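PDB 4Q7F: 5' nucleotidase family protein from Staphylococcus aureus subsp. aureus, which belongs to the 5'-nucleotidase family, pairing a metal-binding calcineurin-like phosphoesterase domain with a C-terminal 5'-nucleotidase domain. Local coordinates for residues F33-T38 with H308-L313. Numbering follows the deposited sequence.
Sequences FPTDFT and HLRKQL
R310 lies across one face of the F33 ring, its CB 3.9 Å from the ring centroid in a CH-pi contact. The two side chains run past each other in opposite directions, which brings R310 CD to 3.8 Å from F33 CG. At the edge of the same ring, L309 CG approaches F33 CZ at 4.2 Å. Beyond F33, R310 meets T35 tip to tip: T35 CG2 stands over the centre of one guanidinium face, 3.7 Å from R310 CZ. L313 and F37 cross at about a right angle, with L313 CD2 3.4 Å from F37 CE1.

T35 OG1, anti to the backbone N (chi1 179°), accepts from F37 N at 2.9 Å in an ST turn. A water joins OG1 to R310 NH2, weakly on the arginine side. The guanidinium has stronger partners in E314, a salt bridge to NE, and the carbonyls of R40 and Q42, both bonded to NH2. Between 33-38 and 308-313 the direct contacts are thus van der Waals and CH-pi, and the polar hold of helix 304-317 on this loop comes through NH2; together with the E314 bridge, these bonds would fix the guanidinium plane on which T35 CG2 rests.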
loop_
_atom_site.group_PDB
_atom_site.type_symbol
_atom_site.label_atom_id
_atom_site.label_comp_id
_atom_site.label_asym_id
_atom_site.label_seq_id
_atom_site.Cartn_x
_atom_site.Cartn_y
_atom_site.Cartn_z
ATOM N N PHE A 33 9.374 14.733 2.734
ATOM C CA PHE A 33 9.937 15.409 3.886
ATOM C C PHE A 33 10.300 14.413 4.963
ATOM O O PHE A 33 9.845 13.289 4.914
ATOM C CB PHE A 33 8.972 16.444 4.398
ATOM C CG PHE A 33 8.680 17.512 3.388
ATOM C CD1 PHE A 33 9.621 18.468 3.100
ATOM C CD2 PHE A 33 7.502 17.519 2.699
ATOM C CE1 PHE A 33 9.378 19.430 2.155
ATOM C CE2 PHE A 33 7.243 18.495 1.752
ATOM C CZ PHE A 33 8.194 19.441 1.476
ATOM N N PRO A 34 11.158 14.813 5.927
ATOM C CA PRO A 34 11.553 13.882 6.997
ATOM C C PRO A 34 10.539 13.873 8.123
ATOM O O PRO A 34 10.840 14.341 9.243
ATOM C CB PRO A 34 12.895 14.443 7.446
ATOM C CG PRO A 34 12.772 15.910 7.180
ATOM C CD PRO A 34 12.043 15.994 5.887
ATOM N N THR A 35 9.335 13.376 7.810
ATOM C CA THR A 35 8.227 13.321 8.766
ATOM C C THR A 35 7.136 12.355 8.340
ATOM O O THR A 35 6.921 12.143 7.144
ATOM C CB THR A 35 7.579 14.712 8.934
ATOM O OG1 THR A 35 6.484 14.641 9.856
ATOM C CG2 THR A 35 7.072 15.243 7.589
ATOM N N ASP A 36 6.427 11.793 9.327
ATOM C CA ASP A 36 5.278 10.925 9.076
ATOM C C ASP A 36 3.974 11.722 9.344
ATOM O O ASP A 36 2.874 11.175 9.307
ATOM C CB ASP A 36 5.335 9.644 9.924
ATOM C CG ASP A 36 5.311 9.901 11.410
ATOM O OD1 ASP A 36 5.006 11.024 11.870
ATOM O OD2 ASP A 36 5.591 8.942 12.147
ATOM N N PHE A 37 4.140 13.015 9.636
ATOM C CA PHE A 37 3.034 13.974 9.872
ATOM C C PHE A 37 2.178 13.744 11.127
ATOM O O PHE A 37 1.125 14.362 11.290
ATOM C CB PHE A 37 2.157 14.098 8.631
ATOM C CG PHE A 37 2.909 14.510 7.404
ATOM C CD1 PHE A 37 3.225 15.850 7.185
ATOM C CD2 PHE A 37 3.315 13.566 6.477
ATOM C CE1 PHE A 37 3.941 16.232 6.064
ATOM C CE2 PHE A 37 4.020 13.944 5.349
ATOM C CZ PHE A 37 4.321 15.281 5.138
ATOM N N THR A 38 2.636 12.910 12.044
ATOM C CA THR A 38 1.887 12.702 13.277
ATOM C C THR A 38 1.764 14.031 14.051
ATOM O O THR A 38 0.802 14.243 14.778
ATOM C CB THR A 38 2.477 11.572 14.138
ATOM O OG1 THR A 38 3.862 11.781 14.328
ATOM C CG2 THR A 38 2.304 10.240 13.439
ATOM N N HIS A 308 9.266 26.055 2.430
ATOM C CA HIS A 308 8.054 26.831 2.253
ATOM C C HIS A 308 6.875 25.903 1.910
ATOM O O HIS A 308 5.802 26.040 2.474
ATOM C CB HIS A 308 8.245 27.898 1.192
ATOM C CG HIS A 308 7.021 28.708 0.946
ATOM N ND1 HIS A 308 6.401 29.427 1.945
ATOM C CD2 HIS A 308 6.305 28.927 -0.182
ATOM C CE1 HIS A 308 5.348 30.053 1.444
ATOM N NE2 HIS A 308 5.271 29.770 0.155
ATOM N N LEU A 309 7.107 24.929 1.026
ATOM C CA LEU A 309 6.079 23.951 0.668
ATOM C C LEU A 309 5.663 23.136 1.895
ATOM O O LEU A 309 4.475 22.939 2.129
ATOM C CB LEU A 309 6.569 23.046 -0.463
ATOM C CG LEU A 309 5.682 21.870 -0.900
ATOM C CD1 LEU A 309 4.274 22.323 -1.250
ATOM C CD2 LEU A 309 6.313 21.138 -2.073
ATOM N N ARG A 310 6.637 22.631 2.661
ATOM C CA ARG A 310 6.348 21.903 3.905
ATOM C C ARG A 310 5.435 22.760 4.803
ATOM O O ARG A 310 4.484 22.260 5.373
ATOM C CB ARG A 310 7.663 21.569 4.632
ATOM C CG ARG A 310 7.587 21.124 6.101
ATOM C CD ARG A 310 7.349 19.655 6.275
ATOM N NE ARG A 310 7.124 19.253 7.667
ATOM C CZ ARG A 310 8.013 18.685 8.491
ATOM N NH1 ARG A 310 9.252 18.426 8.111
ATOM N NH2 ARG A 310 7.632 18.348 9.727
ATOM N N LYS A 311 5.739 24.042 4.934
ATOM C CA LYS A 311 4.923 24.941 5.783
ATOM C C LYS A 311 3.481 25.044 5.296
ATOM O O LYS A 311 2.549 24.993 6.103
ATOM C CB LYS A 311 5.526 26.354 5.859
ATOM C CG LYS A 311 4.740 27.312 6.750
ATOM C CD LYS A 311 5.284 28.725 6.638
ATOM C CE LYS A 311 4.611 29.674 7.624
ATOM N NZ LYS A 311 3.137 29.786 7.458
ATOM N N GLN A 312 3.307 25.240 3.987
ATOM C CA GLN A 312 1.971 25.299 3.385
ATOM C C GLN A 312 1.233 24.004 3.693
ATOM O O GLN A 312 0.056 24.009 4.053
ATOM C CB GLN A 312 2.070 25.482 1.881
ATOM C CG GLN A 312 2.481 26.891 1.458
ATOM C CD GLN A 312 2.775 26.976 -0.023
ATOM O OE1 GLN A 312 3.351 26.051 -0.611
ATOM N NE2 GLN A 312 2.422 28.101 -0.633
ATOM N N LEU A 313 1.947 22.901 3.560
ATOM C CA LEU A 313 1.385 21.598 3.820
ATOM C C LEU A 313 0.953 21.489 5.279
ATOM O O LEU A 313 -0.185 21.114 5.565
ATOM C CB LEU A 313 2.411 20.513 3.470
ATOM C CG LEU A 313 2.021 19.082 3.843
ATOM C CD1 LEU A 313 0.651 18.715 3.291
ATOM C CD2 LEU A 313 3.096 18.131 3.324
HETATM O O HOH W 1 4.852 16.635 10.060
#